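Long-range contacts in ThiJ/PfpI family protein (Francisella tularensis subsp. novicida, PDB 4P5P), which probably acts as a cysteine-dependent hydrolase or glyoxalase III of the DJ-1/PfpI family and is regarded as a virulence factor: residues Tyr33-Lys38 with Lys217-Ser222; Val45-Gly50 with Thr83-Val88; Asp152-Gly157 with Lys198-Ile203. All blocks are in the same frame, centred on the assembly; numbering follows the deposited sequence. Where two conformers were deposited one is given.

Contact 1 of 3, residues Tyr33-Lys38 with Lys217-Ser222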
loop_
_atom_site.group_PDB
_atom_site.type_symbol
_atom_site.label_atom_id
_atom_site.label_comp_id
_atom_site.label_asym_id
_atom_site.label_seq_id
_atom_site.Cartn_x
_atom_site.Cartn_y
_atom_site.Cartn_z
ATOM N N TYR A 33 -7.798 -10.276 -5.438
ATOM C CA TYR A 33 -8.735 -11.043 -6.252
ATOM C C TYR A 33 -9.136 -10.309 -7.534
ATOM O O TYR A 33 -9.573 -10.942 -8.489
ATOM C CB TYR A 33 -9.970 -11.408 -5.433
ATOM C CG TYR A 33 -9.709 -12.515 -4.429
ATOM C CD1 TYR A 33 -9.336 -13.784 -4.847
ATOM C CD2 TYR A 33 -9.818 -12.283 -3.068
ATOM C CE1 TYR A 33 -9.100 -14.793 -3.937
ATOM C CE2 TYR A 33 -9.595 -13.295 -2.152
ATOM C CZ TYR A 33 -9.224 -14.543 -2.591
ATOM O OH TYR A 33 -8.988 -15.556 -1.685
ATOM N N SER A 34 -8.993 -8.986 -7.570
ATOM C CA SER A 34 -9.317 -8.227 -8.777
ATOM C C SER A 34 -8.262 -8.406 -9.853
ATOM O O SER A 34 -8.569 -8.401 -11.054
ATOM C CB SER A 34 -9.456 -6.738 -8.457
ATOM O OG SER A 34 -9.638 -5.999 -9.649
ATOM N N ILE A 35 -7.015 -8.562 -9.424
ATOM C CA ILE A 35 -5.884 -8.621 -10.339
ATOM C C ILE A 35 -5.511 -10.044 -10.761
ATOM O O ILE A 35 -5.179 -10.276 -11.928
ATOM C CB ILE A 35 -4.667 -7.929 -9.708
ATOM C CG1 ILE A 35 -4.944 -6.432 -9.575
ATOM C CG2 ILE A 35 -3.404 -8.135 -10.556
ATOM C CD1 ILE A 35 -3.995 -5.711 -8.655
ATOM N N ILE A 36 -5.559 -10.993 -9.832
ATOM C CA ILE A 36 -5.067 -12.347 -10.114
ATOM C C ILE A 36 -5.834 -13.039 -11.243
ATOM O O ILE A 36 -7.070 -12.980 -11.317
ATOM C CB ILE A 36 -5.132 -13.228 -8.840
ATOM C CG1 ILE A 36 -4.285 -14.488 -9.010
ATOM C CG2 ILE A 36 -6.582 -13.566 -8.463
ATOM C CD1 ILE A 36 -4.077 -15.262 -7.730
ATOM N N ASP A 37 -5.092 -13.700 -12.122
ATOM C CA ASP A 37 -5.699 -14.604 -13.085
ATOM C C ASP A 37 -4.621 -15.559 -13.590
ATOM O O ASP A 37 -3.525 -15.578 -13.045
ATOM C CB ASP A 37 -6.410 -13.831 -14.213
ATOM C CG ASP A 37 -5.473 -13.014 -15.099
ATOM O OD1 ASP A 37 -4.290 -13.362 -15.259
ATOM O OD2 ASP A 37 -5.962 -12.019 -15.683
ATOM N N LYS A 38 -4.929 -16.382 -14.588
ATOM C CA LYS A 38 -3.985 -17.418 -14.999
ATOM C C LYS A 38 -2.716 -16.843 -15.619
ATOM O O LYS A 38 -1.719 -17.556 -15.752
ATOM C CB LYS A 38 -4.653 -18.398 -15.970
ATOM C CG LYS A 38 -5.623 -19.322 -15.241
ATOM C CD LYS A 38 -6.300 -20.290 -16.172
ATOM C CE LYS A 38 -7.229 -21.207 -15.413
ATOM N NZ LYS A 38 -7.886 -22.184 -16.320
ATOM N N LYS A 217 -8.178 -1.906 -10.767
ATOM C CA LYS A 217 -8.448 -1.753 -12.191
ATOM C C LYS A 217 -7.326 -0.983 -12.887
ATOM O O LYS A 217 -6.850 -1.384 -13.953
ATOM C CB LYS A 217 -9.779 -1.031 -12.424
ATOM C CG LYS A 217 -11.014 -1.833 -12.046
ATOM C CD LYS A 217 -12.276 -0.982 -12.182
ATOM C CE LYS A 217 -13.533 -1.759 -11.817
ATOM N NZ LYS A 217 -14.734 -0.876 -11.761
ATOM N N ALA A 218 -6.910 0.122 -12.279
ATOM C CA ALA A 218 -5.852 0.959 -12.830
ATOM C C ALA A 218 -4.517 0.213 -12.907
ATOM O O ALA A 218 -3.791 0.307 -13.892
ATOM C CB ALA A 218 -5.705 2.199 -12.004
ATOM N N ILE A 219 -4.205 -0.537 -11.859
ATOM C CA ILE A 219 -2.983 -1.313 -11.840
ATOM C C ILE A 219 -2.979 -2.328 -12.969
ATOM O O ILE A 219 -2.003 -2.438 -13.712
ATOM C CB ILE A 219 -2.831 -2.039 -10.495
ATOM C CG1 ILE A 219 -2.575 -1.027 -9.375
ATOM C CG2 ILE A 219 -1.689 -3.056 -10.545
ATOM C CD1 ILE A 219 -2.720 -1.611 -8.000
ATOM N N LYS A 220 -4.072 -3.076 -13.089
ATOM C CA LYS A 220 -4.130 -4.191 -14.023
ATOM C C LYS A 220 -3.956 -3.684 -15.442
ATOM O O LYS A 220 -3.258 -4.298 -16.254
ATOM C CB LYS A 220 -5.449 -4.962 -13.880
ATOM C CG LYS A 220 -5.453 -6.280 -14.636
ATOM C CD LYS A 220 -6.568 -7.196 -14.184
ATOM C CE LYS A 220 -6.502 -8.522 -14.933
ATOM N NZ LYS A 220 -7.174 -9.642 -14.209
ATOM N N GLN A 221 -4.576 -2.547 -15.732
ATOM C CA GLN A 221 -4.459 -1.946 -17.052
ATOM C C GLN A 221 -3.034 -1.458 -17.333
ATOM O O GLN A 221 -2.524 -1.624 -18.445
ATOM C CB GLN A 221 -5.439 -0.787 -17.187
ATOM C CG GLN A 221 -5.474 -0.188 -18.578
ATOM C CD GLN A 221 -6.618 0.785 -18.748
ATOM O OE1 GLN A 221 -7.394 1.012 -17.819
ATOM N NE2 GLN A 221 -6.733 1.364 -19.938
ATOM N N SER A 222 -2.393 -0.874 -16.321
ATOM C CA SER A 222 -1.057 -0.307 -16.483
ATOM C C SER A 222 0.009 -1.383 -16.684
ATOM O O SER A 222 1.085 -1.101 -17.225
ATOM C CB SER A 222 -0.695 0.556 -15.276
ATOM O OG SER A 222 0.511 1.268 -15.505
#
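Lys220 bridges from helix 212-222 to the end of helix 26-35, where its ammonium group meets one charged and one neutral oxygen. The charged partner is Asp37: NZ of Lys220 lies 3.0 Å from OD2 of Asp37 in a salt bridge, approaching from above the carboxylate plane, 46° out of it. The other carboxylate oxygen, OD1, accepts from the backbone N of Asn39, so both Asp37 oxygens are engaged and its rotation is held. NZ of Lys220 also donates to Ile35 O at 3.1 Å, again from above the plane. Ile35 is the last helical residue before Ile36 leaves helical geometry, and the negative end of the helix dipole would favour an ammonium here. With CG anti to the backbone N (chi1 -169°) and the chain extended beyond it, Lys220 reaches from one helix to the other.

In this flavodoxin-like fold the two helices lie next to each other on one face of the central sheet, helix 26-35 leading into strand 40-46. On the side nearer that sheet CD1 of Ile35 touches CG2 of Ile219 at 4.0 Å, the two side chains crossing at about a right angle, and Ile35 also packs on Ala216, Ile40 and Ile42.

Contact 2 of 3, residues Val45-Gly50 with Thr83-Val88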
loop_
_atom_site.group_PDB
_atom_site.type_symbol
_atom_site.label_atom_id
_atom_site.label_comp_id
_atom_site.label_asym_id
_atom_site.label_seq_id
_atom_site.Cartn_x
_atom_site.Cartn_y
_atom_site.Cartn_z
ATOM N N VAL A 45 4.250 -10.098 0.597
ATOM C CA VAL A 45 5.250 -9.996 1.655
ATOM C C VAL A 45 4.852 -8.936 2.663
ATOM O O VAL A 45 4.013 -8.074 2.382
ATOM C CB VAL A 45 6.650 -9.647 1.115
ATOM C CG1 VAL A 45 7.144 -10.749 0.196
ATOM C CG2 VAL A 45 6.650 -8.298 0.410
ATOM N N SER A 46 5.460 -9.000 3.839
ATOM C CA SER A 46 5.340 -7.939 4.820
ATOM C C SER A 46 6.708 -7.352 5.092
ATOM O O SER A 46 7.719 -7.884 4.658
ATOM C CB SER A 46 4.727 -8.459 6.116
ATOM O OG SER A 46 5.598 -9.362 6.781
ATOM N N ILE A 47 6.740 -6.251 5.808
ATOM C CA ILE A 47 8.011 -5.620 6.134
ATOM C C ILE A 47 8.921 -6.568 6.910
ATOM O O ILE A 47 10.087 -6.740 6.556
ATOM C CB ILE A 47 7.783 -4.340 6.939
ATOM C CG1 ILE A 47 7.076 -3.286 6.080
ATOM C CG2 ILE A 47 9.111 -3.778 7.448
ATOM C CD1 ILE A 47 7.828 -2.857 4.808
ATOM N N MET A 48 8.404 -7.196 7.957
ATOM C CA MET A 48 9.261 -7.952 8.870
ATOM C C MET A 48 9.189 -9.452 8.617
ATOM O O MET A 48 10.024 -10.210 9.103
ATOM C CB MET A 48 8.885 -7.664 10.324
ATOM C CG MET A 48 9.250 -6.265 10.815
ATOM S SD MET A 48 11.016 -5.894 10.838
ATOM C CE MET A 48 11.664 -7.300 11.732
ATOM N N GLY A 49 8.205 -9.886 7.846
ATOM C CA GLY A 49 7.936 -11.310 7.736
ATOM C C GLY A 49 7.172 -11.767 8.972
ATOM O O GLY A 49 6.952 -10.992 9.919
ATOM N N GLY A 50 6.754 -13.025 8.977
ATOM C CA GLY A 50 6.005 -13.554 10.098
ATOM C C GLY A 50 4.549 -13.122 10.047
ATOM O O GLY A 50 3.978 -12.924 8.968
ATOM N N THR A 83 6.700 -14.039 4.147
ATOM C CA THR A 83 8.048 -13.689 3.742
ATOM C C THR A 83 8.272 -12.184 3.953
ATOM O O THR A 83 7.354 -11.373 3.756
ATOM C CB THR A 83 8.263 -14.078 2.277
ATOM O OG1 THR A 83 8.047 -15.486 2.132
ATOM C CG2 THR A 83 9.659 -13.716 1.810
ATOM N N SER A 84 9.477 -11.813 4.381
ATOM C CA SER A 84 9.848 -10.414 4.519
ATOM C C SER A 84 10.227 -9.808 3.165
ATOM O O SER A 84 10.810 -10.474 2.303
ATOM C CB SER A 84 11.024 -10.257 5.486
ATOM O OG SER A 84 11.523 -8.924 5.454
ATOM N N LEU A 85 9.908 -8.530 2.999
ATOM C CA LEU A 85 10.344 -7.759 1.843
ATOM C C LEU A 85 11.854 -7.874 1.606
ATOM O O LEU A 85 12.309 -7.905 0.469
ATOM C CB LEU A 85 9.947 -6.296 2.035
ATOM C CG LEU A 85 10.270 -5.327 0.898
ATOM C CD1 LEU A 85 9.474 -5.660 -0.348
ATOM C CD2 LEU A 85 10.020 -3.895 1.352
ATOM N N ARG A 86 12.631 -7.951 2.674
ATOM C CA ARG A 86 14.087 -7.998 2.514
ATOM C C ARG A 86 14.548 -9.255 1.790
ATOM O O ARG A 86 15.680 -9.300 1.312
ATOM C CB ARG A 86 14.791 -7.908 3.864
ATOM C CG ARG A 86 14.773 -9.183 4.671
ATOM C CD ARG A 86 15.435 -9.008 6.054
ATOM N NE ARG A 86 14.651 -8.139 6.913
ATOM C CZ ARG A 86 13.708 -8.541 7.769
ATOM N NH1 ARG A 86 13.414 -9.829 7.945
ATOM N NH2 ARG A 86 13.057 -7.634 8.468
ATOM N N ASP A 87 13.695 -10.274 1.712
ATOM C CA ASP A 87 14.130 -11.557 1.167
ATOM C C ASP A 87 13.693 -11.845 -0.250
ATOM O O ASP A 87 14.025 -12.901 -0.789
ATOM C CB ASP A 87 13.666 -12.679 2.081
ATOM C CG ASP A 87 14.442 -12.706 3.395
ATOM O OD1 ASP A 87 15.654 -12.379 3.405
ATOM O OD2 ASP A 87 13.851 -13.063 4.423
ATOM N N VAL A 88 13.008 -10.913 -0.893
ATOM C CA VAL A 88 12.591 -11.150 -2.267
ATOM C C VAL A 88 13.527 -10.449 -3.230
ATOM O O VAL A 88 14.149 -9.441 -2.897
ATOM C CB VAL A 88 11.146 -10.694 -2.522
ATOM C CG1 VAL A 88 10.202 -11.488 -1.646
ATOM C CG2 VAL A 88 10.999 -9.219 -2.273
#
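Ser46 exchanges backbone hydrogen bonds with the residues on both sides of Ser84, as expected for a parallel bridge of the two. Its N donates to Thr83 O at 3.0 Å, and its O accepts from Leu85 N at 2.8 Å. One residue further on, Ser84 OG donates to Ile47 O at 2.8 Å from above the carbonyl plane. Beside these bonds the branches of Val45 diverge: CG1 touches Val88 CG1 at 3.6 Å, while CG2 meets Leu85 CD1 at 3.9 Å, with the Val45 and Leu85 side chains crossing at about a right angle.

Ser84 is positioned by its own segment. Its OG, anti to the backbone N (chi1 171°), accepts from Arg86 N at 3.1 Å in an ST turn, and the Arg86 guanidinium lies with one face over it. Gly49, with no CB to press against Ser84 N, brings its CA within 3.8 Å of Ser84 CA. Ser46 OG hydrogen-bonds Ser82 OG, just before the second segment.

The short, weakly bonded strand 83-84 is thereby added at the edge of the sheet, next to strand 40-46, which pairs on its other side with strand 2-8; Leu85 reaches Leu5 and Ile114 and Lys117 of helix 112-123.

Contact 3 of 3, residues Asp152-Gly157 with Lys198-Ile203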
loop_
_atom_site.group_PDB
_atom_site.type_symbol
_atom_site.label_atom_id
_atom_site.label_comp_id
_atom_site.label_asym_id
_atom_site.label_seq_id
_atom_site.Cartn_x
_atom_site.Cartn_y
_atom_site.Cartn_z
ATOM N N ASP A 152 6.576 16.658 -8.232
ATOM C CA ASP A 152 5.882 17.126 -9.434
ATOM C C ASP A 152 4.883 16.107 -9.991
ATOM O O ASP A 152 4.321 16.319 -11.067
ATOM C CB ASP A 152 6.893 17.519 -10.529
ATOM C CG ASP A 152 7.884 18.567 -10.052
ATOM O OD1 ASP A 152 7.467 19.441 -9.268
ATOM O OD2 ASP A 152 9.070 18.521 -10.458
ATOM N N LYS A 153 4.634 15.019 -9.268
ATOM C CA LYS A 153 3.686 14.012 -9.733
ATOM C C LYS A 153 2.362 14.130 -8.992
ATOM O O LYS A 153 2.321 14.491 -7.819
ATOM C CB LYS A 153 4.282 12.613 -9.581
ATOM C CG LYS A 153 5.458 12.407 -10.536
ATOM C CD LYS A 153 5.918 10.976 -10.619
ATOM C CE LYS A 153 7.008 10.812 -11.680
ATOM N NZ LYS A 153 8.197 11.681 -11.426
ATOM N N GLU A 154 1.280 13.844 -9.712
ATOM C CA GLU A 154 -0.053 13.857 -9.134
ATOM C C GLU A 154 -0.291 12.584 -8.339
ATOM O O GLU A 154 -0.193 11.481 -8.875
ATOM C CB GLU A 154 -1.106 14.015 -10.226
ATOM C CG GLU A 154 -0.861 15.264 -11.046
ATOM C CD GLU A 154 -1.974 15.580 -12.006
ATOM O OE1 GLU A 154 -1.815 16.539 -12.796
ATOM O OE2 GLU A 154 -3.005 14.875 -11.978
ATOM N N VAL A 155 -0.565 12.762 -7.055
ATOM C CA VAL A 155 -0.821 11.658 -6.143
ATOM C C VAL A 155 -2.028 11.948 -5.258
ATOM O O VAL A 155 -2.486 13.096 -5.136
ATOM C CB VAL A 155 0.403 11.362 -5.217
ATOM C CG1 VAL A 155 1.665 11.127 -6.025
ATOM C CG2 VAL A 155 0.615 12.492 -4.199
ATOM N N THR A 156 -2.546 10.889 -4.649
ATOM C CA THR A 156 -3.470 11.004 -3.540
ATOM C C THR A 156 -3.042 10.027 -2.452
ATOM O O THR A 156 -1.934 9.469 -2.513
ATOM C CB THR A 156 -4.934 10.745 -3.990
ATOM O OG1 THR A 156 -5.836 11.060 -2.924
ATOM C CG2 THR A 156 -5.136 9.300 -4.430
ATOM N N GLY A 157 -3.911 9.841 -1.466
ATOM C CA GLY A 157 -3.628 9.033 -0.290
ATOM C C GLY A 157 -4.599 9.462 0.792
ATOM O O GLY A 157 -5.360 10.404 0.586
ATOM N N LYS A 198 -5.307 8.219 -8.562
ATOM C CA LYS A 198 -4.424 9.013 -9.394
ATOM C C LYS A 198 -3.373 8.139 -10.061
ATOM O O LYS A 198 -2.920 7.161 -9.472
ATOM C CB LYS A 198 -3.739 10.092 -8.555
ATOM C CG LYS A 198 -4.714 11.113 -7.947
ATOM C CD LYS A 198 -5.500 11.907 -8.999
ATOM C CE LYS A 198 -4.603 12.657 -9.944
ATOM N NZ LYS A 198 -5.351 13.566 -10.857
ATOM N N SER A 199 -3.007 8.498 -11.286
ATOM C CA SER A 199 -2.003 7.767 -12.040
ATOM C C SER A 199 -1.082 8.755 -12.758
ATOM O O SER A 199 -1.535 9.560 -13.581
ATOM C CB SER A 199 -2.672 6.816 -13.031
ATOM O OG SER A 199 -1.735 5.907 -13.579
ATOM N N ASP A 200 0.203 8.689 -12.439
ATOM C CA ASP A 200 1.195 9.591 -13.004
ATOM C C ASP A 200 2.491 8.818 -13.180
ATOM O O ASP A 200 3.080 8.369 -12.201
ATOM C CB ASP A 200 1.401 10.801 -12.084
ATOM C CG ASP A 200 2.171 11.918 -12.741
ATOM O OD1 ASP A 200 2.990 11.639 -13.639
ATOM O OD2 ASP A 200 1.974 13.076 -12.354
ATOM N N SER A 201 2.918 8.643 -14.425
ATOM C CA SER A 201 4.168 7.943 -14.718
ATOM C C SER A 201 4.202 6.524 -14.135
ATOM O O SER A 201 5.242 6.069 -13.666
ATOM C CB SER A 201 5.349 8.756 -14.184
ATOM O OG SER A 201 5.283 10.093 -14.654
ATOM N N LYS A 202 3.053 5.849 -14.181
ATOM C CA LYS A 202 2.858 4.490 -13.669
ATOM C C LYS A 202 3.031 4.405 -12.153
ATOM O O LYS A 202 3.169 3.318 -11.599
ATOM C CB LYS A 202 3.789 3.505 -14.374
ATOM C CG LYS A 202 3.416 3.244 -15.833
ATOM C CD LYS A 202 4.275 2.122 -16.365
ATOM C CE LYS A 202 3.883 1.671 -17.737
ATOM N NZ LYS A 202 4.770 0.546 -18.160
ATOM N N ILE A 203 2.970 5.555 -11.485
ATOM C CA ILE A 203 2.795 5.607 -10.045
ATOM C C ILE A 203 1.305 5.810 -9.799
ATOM O O ILE A 203 0.755 6.859 -10.135
ATOM C CB ILE A 203 3.604 6.739 -9.397
ATOM C CG1 ILE A 203 5.098 6.510 -9.637
ATOM C CG2 ILE A 203 3.292 6.820 -7.898
ATOM C CD1 ILE A 203 5.982 7.689 -9.252
HETATM O O HOH W 1 -0.185 8.757 -8.267
#
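Asp200 and Glu154 are joined by a nearly straight hydrogen bond, in which Glu154 N donates to Asp200 OD2 at 2.8 Å with an angle of 167° at the hydrogen. The donor arrives on the anti side of the carboxylate, 26° out of its plane. The other oxygen of the same group is used within the segment: Ser201 OG donates to Asp200 OD1 at 2.9 Å, nearly along the C-O bond. With a partner on each oxygen the carboxylate cannot easily turn.

A salt bridge forms beside it, Lys198 NZ meeting Glu154 OE2 at 2.9 Å, again nearly along the C-O direction. The Glu154 chain is extended beyond CG, whereas Lys198 is bent at chi2 and chi3 and curls back to reach it. The Glu154 and Asp200 carboxylates stand almost perpendicular, their planes 84° apart; Lys198 would ease any repulsion between the two charges. A water lies 2.8 Å from each of two carbonyl oxygens, Glu154 O and Ile203 O, and can donate to either.

Aliphatic packing flanks these bonds. CG of Lys198 rests against Thr156 CG2 at 4.0 Å, and Thr156 OG1 is bonded to Ser188 O. On the other flank Lys153, in one of its two conformers, lays CD 3.6 Å from Ile203 CD1 and sends NZ to Ile149 O.

Asp200 and Ile203 close a type I' beta turn with mutual backbone hydrogen bonds, Ser201 and Lys202 at its corners with positive phi. This is the two-residue beta hairpin joining antiparallel strands 197-200 and 203-206. Strand 154-155, which pairs with strand 186-187 in a small separate sheet, is thus tied to the hairpin by side chains and a water rather than by direct strand pairing.

Overall arrangement
The three contacts spread across one flavodoxin-like domain. Contact 1 closes the longest loop of the three, and contacts 2 and 3 lie inside it in series. Contact 2 fixes the outermost strand 83-84 at one edge of the central sheet; contact 3 involves strand 197-200 at the other edge, with their centres about 26 Å apart on opposite sides of the chain's centre. Contact 1, its centre about 22 Å from that of contact 2 and about 18 Å from that of contact 3, pairs two helices over one sheet face. Helix 26-35 runs on into strand 40-46 of contact 2, while Ser222 packs against Lys202 of contact 3. Early and late parts of the chain are thus joined into a single compact domain.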